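ParM protein (Staphylococcus aureus, PDB 3JS6) is an actin-like plasmid segregation protein that probably assembles into filaments which move plasmid copies apart before cell division. Local coordinates at residues A[2-14]-A[103-117]. Sequence-based numbering, arbitrary orientation.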
ATOM      1  N   SER A   2      22.623  19.488   0.421  1.00 60.31           N
ATOM      2  CA  SER A   2      22.430  18.248   1.221  1.00 56.94           C
ATOM      3  C   SER A   2      22.234  16.989   0.375  1.00 56.72           C
ATOM      4  O   SER A   2      21.914  17.052  -0.816  1.00 60.08           O
ATOM      5  CB  SER A   2      21.242  18.408   2.177  1.00 58.87           C
ATOM      6  OG  SER A   2      21.580  19.245   3.271  1.00 59.82           O
ATOM      7  N   ASN A   3      22.431  15.847   1.027  1.00 43.10           N
ATOM      8  CA  ASN A   3      22.314  14.524   0.419  1.00 45.61           C
ATOM      9  C   ASN A   3      21.003  13.876   0.929  1.00 42.09           C
ATOM     10  O   ASN A   3      21.039  13.010   1.805  1.00 35.98           O
ATOM     11  CB  ASN A   3      23.522  13.706   0.875  1.00 40.49           C
ATOM     12  CG  ASN A   3      23.515  12.296   0.347  1.00 47.70           C
ATOM     13  OD1 ASN A   3      24.171  11.411   0.916  1.00 50.50           O
ATOM     14  ND2 ASN A   3      22.797  12.072  -0.752  1.00 46.35           N
ATOM     15  N   VAL A   4      19.861  14.279   0.378  1.00 36.28           N
ATOM     16  CA  VAL A   4      18.574  13.760   0.851  1.00 31.47           C
ATOM     17  C   VAL A   4      17.828  12.843  -0.128  1.00 29.63           C
ATOM     18  O   VAL A   4      17.695  13.142  -1.308  1.00 28.77           O
ATOM     19  CB  VAL A   4      17.666  14.927   1.244  1.00 29.88           C
ATOM     20  CG1 VAL A   4      16.372  14.415   1.827  1.00 26.63           C
ATOM     21  CG2 VAL A   4      18.393  15.848   2.245  1.00 33.58           C
ATOM     22  N   TYR A   5      17.342  11.723   0.386  1.00 20.86           N
ATOM     23  CA  TYR A   5      16.606  10.739  -0.412  1.00 19.64           C
ATOM     24  C   TYR A   5      15.128  10.740  -0.063  1.00 23.87           C
ATOM     25  O   TYR A   5      14.750  11.177   1.014  1.00 22.48           O
ATOM     26  CB  TYR A   5      17.152   9.346  -0.150  1.00 17.14           C
ATOM     27  CG  TYR A   5      18.569   9.165  -0.583  1.00 29.57           C
ATOM     28  CD1 TYR A   5      19.613   9.176   0.349  1.00 29.75           C
ATOM     29  CD2 TYR A   5      18.883   8.996  -1.926  1.00 33.95           C
ATOM     30  CE1 TYR A   5      20.931   9.018  -0.059  1.00 32.53           C
ATOM     31  CE2 TYR A   5      20.193   8.842  -2.339  1.00 29.88           C
ATOM     32  CZ  TYR A   5      21.211   8.853  -1.405  1.00 29.82           C
ATOM     33  OH  TYR A   5      22.523   8.718  -1.824  1.00 36.05           O
ATOM     34  N   VAL A   6      14.288  10.230  -0.962  1.00 21.28           N
ATOM     35  CA  VAL A   6      12.868  10.203  -0.684  1.00 19.28           C
ATOM     36  C   VAL A   6      12.396   8.767  -0.463  1.00 22.13           C
ATOM     37  O   VAL A   6      12.588   7.916  -1.321  1.00 22.91           O
ATOM     38  CB  VAL A   6      12.067  10.845  -1.847  1.00 25.95           C
ATOM     39  CG1 VAL A   6      10.570  10.595  -1.672  1.00 24.75           C
ATOM     40  CG2 VAL A   6      12.326  12.367  -1.871  1.00 23.50           C
HETATM   41  N   MSE A   7      11.826   8.501   0.705  1.00 19.09           N
HETATM   42  CA  MSE A   7      11.288   7.174   1.018  1.00 16.96           C
HETATM   43  C   MSE A   7       9.776   7.267   0.905  1.00 19.05           C
HETATM   44  O   MSE A   7       9.169   8.134   1.541  1.00 23.16           O
HETATM   45  CB  MSE A   7      11.592   6.739   2.442  1.00 19.94           C
HETATM   46  CG  MSE A   7      13.034   6.331   2.752  1.00 24.11           C
HETATM   47 SE   MSE A   7      13.128   5.697   4.636  1.00 29.27          SE
HETATM   48  CE  MSE A   7      14.906   5.000   4.650  1.00 26.93           C
ATOM     49  N   ALA A   8       9.173   6.374   0.112  1.00 18.60           N
ATOM     50  CA  ALA A   8       7.732   6.343  -0.042  1.00 14.71           C
ATOM     51  C   ALA A   8       7.319   4.997   0.549  1.00 15.84           C
ATOM     52  O   ALA A   8       7.876   3.963   0.193  1.00 19.64           O
ATOM     53  CB  ALA A   8       7.342   6.422  -1.487  1.00 19.68           C
ATOM     54  N   LEU A   9       6.354   5.036   1.459  1.00 18.30           N
ATOM     55  CA  LEU A   9       5.895   3.835   2.163  1.00 21.73           C
ATOM     56  C   LEU A   9       4.391   3.754   2.179  1.00 20.43           C
ATOM     57  O   LEU A   9       3.716   4.770   2.285  1.00 22.27           O
ATOM     58  CB  LEU A   9       6.392   3.855   3.603  1.00 20.73           C
ATOM     59  CG  LEU A   9       7.872   3.518   3.799  1.00 20.89           C
ATOM     60  CD1 LEU A   9       8.331   3.891   5.232  1.00 20.64           C
ATOM     61  CD2 LEU A   9       8.066   2.002   3.537  1.00 19.36           C
ATOM     62  N   ASP A  10       3.873   2.535   2.095  1.00 21.77           N
ATOM     63  CA  ASP A  10       2.423   2.323   2.089  1.00 20.48           C
ATOM     64  C   ASP A  10       2.157   1.138   3.001  1.00 21.57           C
ATOM     65  O   ASP A  10       2.409  -0.008   2.607  1.00 20.84           O
ATOM     66  CB  ASP A  10       1.997   1.987   0.663  1.00 18.82           C
ATOM     67  CG  ASP A  10       0.483   1.748   0.527  1.00 26.79           C
ATOM     68  OD1 ASP A  10      -0.261   1.862   1.526  1.00 28.87           O
ATOM     69  OD2 ASP A  10       0.045   1.464  -0.607  1.00 28.76           O
ATOM     70  N   PHE A  11       1.686   1.406   4.214  1.00 17.72           N
ATOM     71  CA  PHE A  11       1.409   0.342   5.174  1.00 24.36           C
ATOM     72  C   PHE A  11      -0.047  -0.081   5.029  1.00 29.63           C
ATOM     73  O   PHE A  11      -0.904   0.318   5.804  1.00 33.14           O
ATOM     74  CB  PHE A  11       1.687   0.826   6.595  1.00 25.85           C
ATOM     75  CG  PHE A  11       3.121   1.218   6.822  1.00 25.64           C
ATOM     76  CD1 PHE A  11       3.532   2.544   6.677  1.00 23.07           C
ATOM     77  CD2 PHE A  11       4.069   0.250   7.137  1.00 22.49           C
ATOM     78  CE1 PHE A  11       4.881   2.902   6.845  1.00 21.66           C
ATOM     79  CE2 PHE A  11       5.427   0.596   7.307  1.00 26.01           C
ATOM     80  CZ  PHE A  11       5.825   1.926   7.157  1.00 19.49           C
ATOM     81  N   GLY A  12      -0.314  -0.896   4.023  1.00 41.26           N
ATOM     82  CA  GLY A  12      -1.676  -1.305   3.760  1.00 48.32           C
ATOM     83  C   GLY A  12      -2.194  -2.573   4.391  1.00 54.67           C
ATOM     84  O   GLY A  12      -1.582  -3.177   5.289  1.00 49.97           O
ATOM     85  N   ASN A  13      -3.376  -2.938   3.903  1.00 61.04           N
ATOM     86  CA  ASN A  13      -4.106  -4.129   4.298  1.00 62.40           C
ATOM     87  C   ASN A  13      -3.195  -5.198   4.887  1.00 58.15           C
ATOM     88  O   ASN A  13      -2.888  -5.188   6.082  1.00 63.48           O
ATOM     89  CB  ASN A  13      -4.832  -4.684   3.065  1.00 65.48           C
ATOM     90  CG  ASN A  13      -4.132  -4.308   1.751  1.00 67.21           C
ATOM     91  OD1 ASN A  13      -2.903  -4.421   1.626  1.00 63.45           O
ATOM     92  ND2 ASN A  13      -4.918  -3.864   0.766  1.00 60.05           N
ATOM     93  N   GLY A  14      -2.770  -6.118   4.032  1.00 52.21           N
ATOM     94  CA  GLY A  14      -1.900  -7.190   4.461  1.00 47.26           C
ATOM     95  C   GLY A  14      -0.490  -7.098   3.907  1.00 38.17           C
ATOM     96  O   GLY A  14       0.312  -7.996   4.143  1.00 28.14           O
ATOM     97  N   LEU A 103      14.551   0.199   3.224  1.00 19.72           N
ATOM     98  CA  LEU A 103      14.804   1.244   2.252  1.00 22.09           C
ATOM     99  C   LEU A 103      16.189   1.859   2.499  1.00 18.22           C
ATOM    100  O   LEU A 103      16.927   2.118   1.538  1.00 18.56           O
ATOM    101  CB  LEU A 103      13.713   2.313   2.288  1.00 13.99           C
ATOM    102  CG  LEU A 103      12.286   1.849   1.898  1.00 19.28           C
ATOM    103  CD1 LEU A 103      11.345   3.061   1.837  1.00 16.85           C
ATOM    104  CD2 LEU A 103      12.290   1.133   0.534  1.00 16.78           C
ATOM    105  N   ALA A 104      16.560   2.035   3.771  1.00 16.08           N
ATOM    106  CA  ALA A 104      17.866   2.610   4.111  1.00 21.13           C
ATOM    107  C   ALA A 104      19.003   1.739   3.593  1.00 23.49           C
ATOM    108  O   ALA A 104      20.038   2.246   3.149  1.00 21.06           O
ATOM    109  CB  ALA A 104      18.003   2.807   5.656  1.00 17.62           C
ATOM    110  N   ARG A 105      18.804   0.427   3.621  1.00 15.83           N
ATOM    111  CA  ARG A 105      19.835  -0.483   3.165  1.00 22.39           C
ATOM    112  C   ARG A 105      20.131  -0.293   1.670  1.00 24.38           C
ATOM    113  O   ARG A 105      21.183  -0.696   1.190  1.00 21.88           O
ATOM    114  CB  ARG A 105      19.423  -1.935   3.433  1.00 17.65           C
ATOM    115  CG  ARG A 105      20.591  -2.928   3.350  1.00 31.18           C
ATOM    116  CD  ARG A 105      20.451  -3.812   2.120  1.00 41.45           C
ATOM    117  NE  ARG A 105      19.209  -4.587   2.154  1.00 41.04           N
ATOM    118  CZ  ARG A 105      19.049  -5.715   2.839  1.00 49.49           C
ATOM    119  NH1 ARG A 105      17.878  -6.344   2.815  1.00 46.87           N
ATOM    120  NH2 ARG A 105      20.064  -6.232   3.525  1.00 39.61           N
ATOM    121  N   GLU A 106      19.195   0.299   0.937  1.00 18.69           N
ATOM    122  CA  GLU A 106      19.402   0.530  -0.496  1.00 25.63           C
ATOM    123  C   GLU A 106      20.262   1.764  -0.769  1.00 28.35           C
ATOM    124  O   GLU A 106      20.543   2.075  -1.916  1.00 29.00           O
ATOM    125  CB  GLU A 106      18.058   0.653  -1.220  1.00 20.71           C
ATOM    126  CG  GLU A 106      17.236  -0.651  -1.224  1.00 21.23           C
ATOM    127  CD  GLU A 106      18.016  -1.837  -1.788  1.00 31.41           C
ATOM    128  OE1 GLU A 106      18.872  -1.644  -2.685  1.00 30.30           O
ATOM    129  OE2 GLU A 106      17.768  -2.973  -1.352  1.00 40.10           O
ATOM    130  N   VAL A 107      20.675   2.469   0.281  1.00 23.86           N
ATOM    131  CA  VAL A 107      21.525   3.661   0.112  1.00 22.28           C
ATOM    132  C   VAL A 107      22.903   3.216   0.575  1.00 25.90           C
ATOM    133  O   VAL A 107      23.068   2.828   1.721  1.00 22.43           O
ATOM    134  CB  VAL A 107      21.087   4.841   1.009  1.00 25.16           C
ATOM    135  CG1 VAL A 107      22.120   5.972   0.886  1.00 30.81           C
ATOM    136  CG2 VAL A 107      19.674   5.346   0.613  1.00 29.17           C
ATOM    137  N   PRO A 108      23.922   3.317  -0.295  1.00 31.65           N
ATOM    138  CA  PRO A 108      25.297   2.904   0.015  1.00 30.77           C
ATOM    139  C   PRO A 108      25.969   3.558   1.219  1.00 29.35           C
ATOM    140  O   PRO A 108      26.629   2.882   1.988  1.00 33.21           O
ATOM    141  CB  PRO A 108      26.057   3.203  -1.288  1.00 32.90           C
ATOM    142  CG  PRO A 108      24.973   3.294  -2.339  1.00 32.97           C
ATOM    143  CD  PRO A 108      23.873   4.006  -1.597  1.00 22.97           C
ATOM    144  N   GLU A 109      25.830   4.877   1.356  1.00 30.34           N
ATOM    145  CA  GLU A 109      26.444   5.609   2.468  1.00 37.91           C
ATOM    146  C   GLU A 109      25.898   5.208   3.818  1.00 35.38           C
ATOM    147  O   GLU A 109      24.762   4.730   3.928  1.00 31.84           O
ATOM    148  CB  GLU A 109      26.225   7.127   2.352  1.00 48.92           C
ATOM    149  CG  GLU A 109      26.393   7.705   0.989  1.00 46.53           C
ATOM    150  CD  GLU A 109      25.084   7.803   0.244  1.00 43.11           C
ATOM    151  OE1 GLU A 109      24.337   8.779   0.456  1.00 47.89           O
ATOM    152  OE2 GLU A 109      24.802   6.900  -0.556  1.00 32.34           O
ATOM    153  N   GLU A 110      26.714   5.445   4.841  1.00 35.55           N
ATOM    154  CA  GLU A 110      26.379   5.155   6.234  1.00 35.32           C
ATOM    155  C   GLU A 110      25.266   6.036   6.787  1.00 33.76           C
ATOM    156  O   GLU A 110      24.343   5.558   7.458  1.00 34.09           O
ATOM    157  CB  GLU A 110      27.595   5.361   7.130  1.00 41.43           C
ATOM    158  CG  GLU A 110      28.500   4.182   7.262  1.00 57.19           C
ATOM    159  CD  GLU A 110      28.861   3.931   8.708  1.00 58.12           C
ATOM    160  OE1 GLU A 110      27.959   3.526   9.476  1.00 66.93           O
ATOM    161  OE2 GLU A 110      30.035   4.151   9.079  1.00 57.01           O
ATOM    162  N   VAL A 111      25.377   7.332   6.546  1.00 32.23           N
ATOM    163  CA  VAL A 111      24.373   8.262   7.039  1.00 29.37           C
ATOM    164  C   VAL A 111      23.341   8.512   5.957  1.00 25.16           C
ATOM    165  O   VAL A 111      23.654   9.049   4.898  1.00 24.63           O
ATOM    166  CB  VAL A 111      25.008   9.591   7.466  1.00 30.62           C
ATOM    167  CG1 VAL A 111      23.911  10.561   7.946  1.00 30.19           C
ATOM    168  CG2 VAL A 111      26.001   9.335   8.599  1.00 27.24           C
ATOM    169  N   VAL A 112      22.105   8.130   6.244  1.00 21.37           N
ATOM    170  CA  VAL A 112      20.999   8.236   5.292  1.00 19.28           C
ATOM    171  C   VAL A 112      20.004   9.296   5.685  1.00 20.17           C
ATOM    172  O   VAL A 112      19.209   9.080   6.607  1.00 22.10           O
ATOM    173  CB  VAL A 112      20.237   6.864   5.201  1.00 19.42           C
ATOM    174  CG1 VAL A 112      19.165   6.919   4.112  1.00 15.33           C
ATOM    175  CG2 VAL A 112      21.222   5.761   4.896  1.00 21.62           C
ATOM    176  N   ASN A 113      20.033  10.447   5.012  1.00 20.05           N
ATOM    177  CA  ASN A 113      19.088  11.511   5.323  1.00 22.31           C
ATOM    178  C   ASN A 113      17.902  11.354   4.372  1.00 17.84           C
ATOM    179  O   ASN A 113      18.079  11.170   3.167  1.00 22.18           O
ATOM    180  CB  ASN A 113      19.746  12.876   5.116  1.00 32.89           C
ATOM    181  CG  ASN A 113      20.994  13.051   5.964  1.00 36.09           C
ATOM    182  OD1 ASN A 113      22.079  13.289   5.445  1.00 41.14           O
ATOM    183  ND2 ASN A 113      20.842  12.926   7.274  1.00 27.71           N
ATOM    184  N   VAL A 114      16.701  11.434   4.910  1.00 16.94           N
ATOM    185  CA  VAL A 114      15.527  11.264   4.081  1.00 21.35           C
ATOM    186  C   VAL A 114      14.358  12.103   4.497  1.00 18.63           C
ATOM    187  O   VAL A 114      14.343  12.723   5.576  1.00 22.45           O
ATOM    188  CB  VAL A 114      15.009   9.802   4.162  1.00 22.14           C
ATOM    189  CG1 VAL A 114      16.135   8.813   3.863  1.00 20.44           C
ATOM    190  CG2 VAL A 114      14.443   9.540   5.585  1.00 22.24           C
ATOM    191  N   VAL A 115      13.377  12.114   3.604  1.00 16.63           N
ATOM    192  CA  VAL A 115      12.076  12.691   3.884  1.00 15.23           C
ATOM    193  C   VAL A 115      11.199  11.437   3.656  1.00 17.32           C
ATOM    194  O   VAL A 115      11.538  10.585   2.823  1.00 22.49           O
ATOM    195  CB  VAL A 115      11.670  13.763   2.907  1.00 23.05           C
ATOM    196  CG1 VAL A 115      12.477  15.046   3.192  1.00 20.29           C
ATOM    197  CG2 VAL A 115      11.886  13.271   1.483  1.00 19.02           C
ATOM    198  N   ILE A 116      10.107  11.312   4.401  1.00 18.71           N
ATOM    199  CA  ILE A 116       9.203  10.170   4.270  1.00 17.58           C
ATOM    200  C   ILE A 116       7.810  10.611   3.820  1.00 19.88           C
ATOM    201  O   ILE A 116       7.189  11.487   4.438  1.00 23.03           O
ATOM    202  CB  ILE A 116       9.055   9.411   5.624  1.00 20.54           C
ATOM    203  CG1 ILE A 116      10.411   8.871   6.075  1.00 16.52           C
ATOM    204  CG2 ILE A 116       8.017   8.295   5.493  1.00 22.05           C
ATOM    205  CD1 ILE A 116      10.354   8.171   7.458  1.00 20.48           C
ATOM    206  N   ALA A 117       7.344  10.026   2.724  1.00 16.00           N
ATOM    207  CA  ALA A 117       6.016  10.296   2.197  1.00 18.05           C
ATOM    208  C   ALA A 117       5.189   9.021   2.398  1.00 20.51           C
ATOM    209  O   ALA A 117       5.594   7.949   1.980  1.00 20.58           O
ATOM    210  CB  ALA A 117       6.094  10.625   0.720  1.00 21.96           C
TER
HETATM  211  O   HOH W   1      21.540  10.601   2.813  1.00 31.26           O
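Y5, M7 and L9 of strand 4-11 pair in parallel with strand 111-120 through five backbone hydrogen bonds. Y5 N donates to N113 O and Y5 O accepts from V115 N. M7 N and O do the same with V115 O and A117 N. L9 N closes the series on A117 O. Before it, a water accepts from N113 N and probably also donates to N3 O.

The Y5 hydroxyl donates to E109, with 2.9 Å from OH to OE1. It meets OE1 on the syn side, 16° out of the carboxylate plane. The acid reaches back to it because its chain bends at chi2 (94°). V107 lies over one face of the Y5 ring. Its CG2 makes a CH-pi contact 4.0 Å from the ring centroid. The other V107 methyl, CG1, presses on the rim at CE1, and E109 OE1 lies at the ring edge.

M7, a selenomethionine, runs extended past L103 in the opposite direction. Its CE ends 3.9 Å from A104 CB and also touches V114 CG1. L103 CD1 packs on M7 CB and, at 3.8 Å, on L9 CD2. On the other face of the sheet, V6 CG2 meets V115 CG2 at 3.5 Å, and V4 CG1 packs on V115 CG1.

The pairing forms part of the central sheet of an actin-like domain. Strand 15-20 flanks strand 4-11, and strand 148-161 flanks strand 111-120. Helix 90-104 covers the M7 and I116 face; helix 325-342 packs on the A8 and A117 face.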